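Putative phosphoenolpyruvate-dependent sugar phosphotransferase system (PTS) permease (Klebsiella pneumoniae subsp. pneumoniae, PDB 3MTQ) probably serves as an EIIA component of the mannose/fructose type in a phosphoenolpyruvate-dependent phosphotransferase system, relaying phosphate for sugar uptake. Local coordinates at residues Ala27-Phe32 and Thr84-Gly89; Asp62-Val67 and Asn92-Arg97. All coordinates share one frame; numbering follows the deposited sequence.

Overall arrangement
From the N terminus the chain runs up strand 22-29, whose end enters contact 1, turns through helix 32-44 and strand 50-55, and starts helix 63-72 with one half of contact 2. Strand 79-84 then returns beside strand 22-29, so residues 84-89 close a loop begun at 27-32; helix 90-96 follows at once, and segment 92-97 closes the second loop on 62-67. The two loops cross, since their segments alternate along the chain. Contact 1 joins the ends of the two central strands, and contact 2 pairs two helices on one face of the sheet. T84 OG1 with N92 OD1, and A27 packed on F95, connect them, their centres about 11 Å apart.

Contact 1: Ala27-Phe32 and Thr84-Gly89; sequences ASHGSF and TDIFAG
H29 and D85 face each other where two neighbouring parallel strands run out, and one carboxylate oxygen, D85 OD2, takes two hydrogen bonds from the histidine. The ring nitrogen H29 ND1 reaches OD2 of D85 at 2.6 Å on the syn side of the carboxylate, with OD2 lying almost in the plane of the imidazole. The backbone N of H29 donates to D85 OD2 at 2.7 Å, coming from above the carboxylate plane. Ring and carboxylate are nearly coplanar, 27° apart; the ND1 bond should limit the ring's rotation, while both H29 bonds together hold D85 OD2. In H29, CG sits beside the backbone N (chi1 -65°), which swings the ring back toward D85. In D85, CG lies between the backbone N and the carbonyl carbon (chi1 55°), presenting the carboxylate to H29.

At the strand ends, D85 N donates to A27 O at 2.8 Å, and CG2 of T84 lies alongside CB of A27 at 4.0 Å. The hydroxyl of T84 turns to N92 OD1 instead. CE2 of F32 comes within 3.6 Å of D85 CB; its ring also meets F32 of the second subunit, so the dimer interface borders the site. S28 OG donates to G30 O and also bonds A33 N, linking the strand end to helix 32-44. A histidine ending one strand, paired with an aspartate at the end of its neighbour, is consistent with the phosphorylation site of mannose-type EIIA domains.

Contact 2: Asp62-Val67 and Asn92-Arg97; sequences DLTQQV and NNEFVR
E94 is the first residue of 92-97 to meet helix 63-72, and it does so with its whole side chain. Its CB faces CG2 of V67 at 4.0 Å, and its CG packs against the branch of L63, 3.8 Å from CD2. A bend at chi2 (-67°) then folds the carboxylate back toward T64, whose OG1 donates to E94 OE1 at 2.9 Å. The hydroxyl arrives from above the carboxylate plane, 45° out of it, and the two side chains cross at about a right angle. In T64 the hydroxyl lies beside the backbone N and the methyl CG2 anti to it, which puts OG1 on E94 and CG2 by R97.

Next comes F95, which turns inward to the sheet, packing on V82 and T84 of strand 79-84 and on L106 of strand 104-108. V67 lays its methyl CG1 over one face of this ring as a CH-pi contact, 3.8 Å from the centroid. Here two helices, each following a strand of the parallel alpha/beta sheet, lie together on one of its faces. Their short segments cross at -59° with axes 10.1 Å apart at closest approach, and the side chains of L63, V67, E94 and F95 fill the space between them. L63 and V67 also reach the sheet, touching A55 and L53 of strand 50-55 respectively.

R97 finishes the run near the surface. NH2 of R97 comes within 3.7 Å of the T64 methyl CG2, while NE of R97 forms a long, weak ion pair with E68, one turn further along helix 63-72 than T64.

Contact 1: Ala27-Phe32 and Thr84-Gly89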
loop_
_atom_site.group_PDB
_atom_site.type_symbol
_atom_site.label_atom_id
_atom_site.label_comp_id
_atom_site.label_asym_id
_atom_site.label_seq_id
_atom_site.Cartn_x
_atom_site.Cartn_y
_atom_site.Cartn_z
ATOM N N ALA A 27 -7.682 -5.649 4.739
ATOM C CA ALA A 27 -8.931 -4.910 4.831
ATOM C C ALA A 27 -8.803 -3.468 4.348
ATOM O O ALA A 27 -7.955 -2.705 4.790
ATOM C CB ALA A 27 -9.522 -4.981 6.219
ATOM N N SER A 28 -9.625 -3.104 3.382
ATOM C CA SER A 28 -9.512 -1.756 2.775
ATOM C C SER A 28 -10.843 -1.118 2.401
ATOM O O SER A 28 -11.856 -1.812 2.202
ATOM C CB SER A 28 -8.597 -1.815 1.536
ATOM O OG SER A 28 -9.265 -2.506 0.445
ATOM N N HIS A 29 -10.807 0.216 2.288
ATOM C CA HIS A 29 -11.820 0.968 1.540
ATOM C C HIS A 29 -11.676 0.540 0.096
ATOM O O HIS A 29 -10.645 0.641 -0.522
ATOM C CB HIS A 29 -11.601 2.490 1.642
ATOM C CG HIS A 29 -11.764 3.064 3.019
ATOM N ND1 HIS A 29 -10.784 2.969 3.989
ATOM C CD2 HIS A 29 -12.749 3.824 3.550
ATOM C CE1 HIS A 29 -11.190 3.596 5.078
ATOM N NE2 HIS A 29 -12.368 4.146 4.833
ATOM N N GLY A 30 -12.725 -0.001 -0.515
ATOM C CA GLY A 30 -12.568 -0.320 -1.902
ATOM C C GLY A 30 -11.685 -1.522 -2.181
ATOM O O GLY A 30 -11.350 -2.308 -1.284
ATOM N N SER A 31 -11.274 -1.644 -3.435
ATOM C CA SER A 31 -10.648 -2.861 -3.943
ATOM C C SER A 31 -9.135 -2.969 -3.736
ATOM O O SER A 31 -8.495 -3.942 -4.150
ATOM C CB SER A 31 -10.981 -3.012 -5.420
ATOM O OG SER A 31 -10.547 -1.894 -6.175
ATOM N N PHE A 32 -8.560 -1.982 -3.035
ATOM C CA PHE A 32 -7.172 -2.015 -2.707
ATOM C C PHE A 32 -6.730 -3.376 -2.224
ATOM O O PHE A 32 -5.782 -3.885 -2.784
ATOM C CB PHE A 32 -6.966 -0.930 -1.674
ATOM C CG PHE A 32 -5.585 -0.828 -1.047
ATOM C CD1 PHE A 32 -4.450 -1.496 -1.483
ATOM C CD2 PHE A 32 -5.485 0.004 0.018
ATOM C CE1 PHE A 32 -3.196 -1.294 -0.781
ATOM C CE2 PHE A 32 -4.250 0.237 0.686
ATOM C CZ PHE A 32 -3.145 -0.423 0.268
ATOM N N THR A 84 -5.001 -3.339 7.701
ATOM C CA THR A 84 -5.965 -2.447 7.126
ATOM C C THR A 84 -5.263 -1.365 6.322
ATOM O O THR A 84 -4.039 -1.096 6.508
ATOM C CB THR A 84 -6.847 -1.779 8.196
ATOM O OG1 THR A 84 -5.997 -0.974 9.069
ATOM C CG2 THR A 84 -7.568 -2.824 9.033
ATOM N N ASP A 85 -6.022 -0.720 5.433
ATOM C CA ASP A 85 -5.453 0.353 4.595
ATOM C C ASP A 85 -4.923 1.553 5.385
ATOM O O ASP A 85 -3.835 2.083 5.099
ATOM C CB ASP A 85 -6.446 0.860 3.534
ATOM C CG ASP A 85 -7.807 1.335 4.088
ATOM O OD1 ASP A 85 -8.134 1.255 5.291
ATOM O OD2 ASP A 85 -8.659 1.654 3.199
ATOM N N ILE A 86 -5.709 2.018 6.350
ATOM C CA ILE A 86 -5.269 3.246 7.051
ATOM C C ILE A 86 -5.796 3.383 8.448
ATOM O O ILE A 86 -6.959 3.172 8.750
ATOM C CB ILE A 86 -5.608 4.529 6.195
ATOM C CG1 ILE A 86 -5.056 5.804 6.785
ATOM C CG2 ILE A 86 -7.132 4.703 5.996
ATOM C CD1 ILE A 86 -5.070 6.995 5.799
ATOM N N PHE A 87 -4.887 3.824 9.336
ATOM C CA PHE A 87 -5.217 4.079 10.692
ATOM C C PHE A 87 -6.226 5.249 10.811
ATOM O O PHE A 87 -6.103 6.283 10.124
ATOM C CB PHE A 87 -3.913 4.381 11.507
ATOM C CG PHE A 87 -4.163 4.534 13.005
ATOM C CD1 PHE A 87 -4.220 3.425 13.838
ATOM C CD2 PHE A 87 -4.388 5.797 13.560
ATOM C CE1 PHE A 87 -4.478 3.567 15.227
ATOM C CE2 PHE A 87 -4.646 5.956 14.941
ATOM C CZ PHE A 87 -4.706 4.831 15.766
ATOM N N ALA A 88 -7.221 5.091 11.674
ATOM C CA ALA A 88 -8.235 6.159 11.930
ATOM C C ALA A 88 -9.328 6.202 10.854
ATOM O O ALA A 88 -10.353 6.892 11.015
ATOM C CB ALA A 88 -7.606 7.516 12.058
ATOM N N GLY A 89 -9.096 5.509 9.752
ATOM C CA GLY A 89 -10.157 5.265 8.794
ATOM C C GLY A 89 -11.195 4.319 9.355
ATOM O O GLY A 89 -10.934 3.587 10.316
#

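Contact 2: Asp62-Val67 and Asn92-Arg97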
loop_
_atom_site.group_PDB
_atom_site.type_symbol
_atom_site.label_atom_id
_atom_site.label_comp_id
_atom_site.label_asym_id
_atom_site.label_seq_id
_atom_site.Cartn_x
_atom_site.Cartn_y
_atom_site.Cartn_z
ATOM N N ASP A 62 -23.676 -3.759 5.243
ATOM C CA ASP A 62 -23.096 -2.846 6.226
ATOM C C ASP A 62 -21.830 -3.460 6.825
ATOM O O ASP A 62 -21.678 -4.691 6.906
ATOM C CB ASP A 62 -24.063 -2.559 7.373
ATOM C CG ASP A 62 -24.093 -3.683 8.384
ATOM O OD1 ASP A 62 -24.313 -4.824 7.931
ATOM O OD2 ASP A 62 -23.838 -3.446 9.590
ATOM N N LEU A 63 -20.979 -2.579 7.335
ATOM C CA LEU A 63 -19.590 -2.909 7.577
ATOM C C LEU A 63 -19.425 -3.721 8.844
ATOM O O LEU A 63 -18.723 -4.721 8.841
ATOM C CB LEU A 63 -18.773 -1.617 7.691
ATOM C CG LEU A 63 -17.267 -1.751 7.542
ATOM C CD1 LEU A 63 -16.901 -2.569 6.325
ATOM C CD2 LEU A 63 -16.628 -0.351 7.488
ATOM N N THR A 64 -20.042 -3.268 9.926
ATOM C CA THR A 64 -19.896 -3.950 11.194
ATOM C C THR A 64 -20.210 -5.434 11.087
ATOM O O THR A 64 -19.443 -6.246 11.611
ATOM C CB THR A 64 -20.729 -3.336 12.312
ATOM O OG1 THR A 64 -20.418 -1.945 12.411
ATOM C CG2 THR A 64 -20.391 -4.026 13.659
ATOM N N GLN A 65 -21.295 -5.787 10.386
ATOM C CA GLN A 65 -21.641 -7.212 10.190
ATOM C C GLN A 65 -20.680 -7.968 9.267
ATOM O O GLN A 65 -20.328 -9.121 9.557
ATOM C CB GLN A 65 -23.092 -7.380 9.708
ATOM C CG GLN A 65 -23.233 -7.779 8.261
ATOM N N GLN A 66 -20.288 -7.327 8.161
ATOM C CA GLN A 66 -19.269 -7.825 7.233
ATOM C C GLN A 66 -18.035 -8.168 8.065
ATOM O O GLN A 66 -17.552 -9.282 8.043
ATOM C CB GLN A 66 -18.963 -6.751 6.153
ATOM C CG GLN A 66 -18.051 -7.149 4.923
ATOM C CD GLN A 66 -17.920 -6.024 3.860
ATOM O OE1 GLN A 66 -18.305 -4.903 4.105
ATOM N NE2 GLN A 66 -17.325 -6.333 2.690
ATOM N N VAL A 67 -17.570 -7.221 8.859
ATOM C CA VAL A 67 -16.359 -7.440 9.649
ATOM C C VAL A 67 -16.500 -8.557 10.684
ATOM O O VAL A 67 -15.663 -9.476 10.702
ATOM C CB VAL A 67 -15.865 -6.119 10.325
ATOM C CG1 VAL A 67 -14.706 -6.405 11.280
ATOM C CG2 VAL A 67 -15.409 -5.140 9.256
ATOM N N ASN A 92 -10.189 0.444 9.629
ATOM C CA ASN A 92 -9.394 0.103 10.797
ATOM C C ASN A 92 -10.261 0.151 12.044
ATOM O O ASN A 92 -10.189 -0.725 12.907
ATOM C CB ASN A 92 -8.201 1.030 10.991
ATOM C CG ASN A 92 -7.188 0.472 11.990
ATOM O OD1 ASN A 92 -6.498 -0.500 11.702
ATOM N ND2 ASN A 92 -7.081 1.101 13.176
ATOM N N ASN A 93 -11.065 1.192 12.147
ATOM C CA ASN A 93 -11.930 1.410 13.315
ATOM C C ASN A 93 -12.771 0.172 13.640
ATOM O O ASN A 93 -12.894 -0.244 14.768
ATOM C CB ASN A 93 -12.858 2.645 13.140
ATOM C CG ASN A 93 -12.102 3.998 13.075
ATOM O OD1 ASN A 93 -10.953 4.119 13.493
ATOM N ND2 ASN A 93 -12.772 5.021 12.545
ATOM N N GLU A 94 -13.382 -0.430 12.623
ATOM C CA GLU A 94 -14.205 -1.567 12.873
ATOM C C GLU A 94 -13.453 -2.774 13.459
ATOM O O GLU A 94 -14.071 -3.623 14.093
ATOM C CB GLU A 94 -14.919 -1.959 11.559
ATOM C CG GLU A 94 -15.939 -0.987 11.147
ATOM C CD GLU A 94 -17.111 -0.949 12.123
ATOM O OE1 GLU A 94 -17.547 -2.025 12.615
ATOM O OE2 GLU A 94 -17.571 0.161 12.410
ATOM N N PHE A 95 -12.123 -2.834 13.298
ATOM C CA PHE A 95 -11.338 -3.974 13.762
ATOM C C PHE A 95 -10.747 -3.772 15.156
ATOM O O PHE A 95 -10.423 -4.750 15.837
ATOM C CB PHE A 95 -10.200 -4.286 12.787
ATOM C CG PHE A 95 -10.634 -5.046 11.576
ATOM C CD1 PHE A 95 -10.797 -6.411 11.642
ATOM C CD2 PHE A 95 -10.892 -4.393 10.379
ATOM C CE1 PHE A 95 -11.218 -7.121 10.518
ATOM C CE2 PHE A 95 -11.310 -5.082 9.266
ATOM C CZ PHE A 95 -11.466 -6.447 9.323
ATOM N N VAL A 96 -10.674 -2.518 15.597
ATOM C CA VAL A 96 -10.137 -2.194 16.919
ATOM C C VAL A 96 -10.833 -2.973 18.063
ATOM O O VAL A 96 -10.207 -3.332 19.063
ATOM C CB VAL A 96 -10.153 -0.657 17.101
ATOM C CG1 VAL A 96 -9.928 -0.209 18.545
ATOM C CG2 VAL A 96 -9.131 -0.051 16.150
ATOM N N ARG A 97 -12.102 -3.322 17.863
ATOM C CA ARG A 97 -12.874 -4.011 18.904
ATOM C C ARG A 97 -12.347 -5.413 19.172
ATOM O O ARG A 97 -12.558 -5.961 20.252
ATOM C CB ARG A 97 -14.360 -4.091 18.527
ATOM C CG ARG A 97 -14.619 -4.576 17.151
ATOM C CD ARG A 97 -15.908 -5.352 17.002
ATOM N NE ARG A 97 -16.945 -4.954 17.950
ATOM C CZ ARG A 97 -17.949 -4.112 17.706
ATOM N NH1 ARG A 97 -18.831 -3.846 18.680
ATOM N NH2 ARG A 97 -18.088 -3.532 16.521
#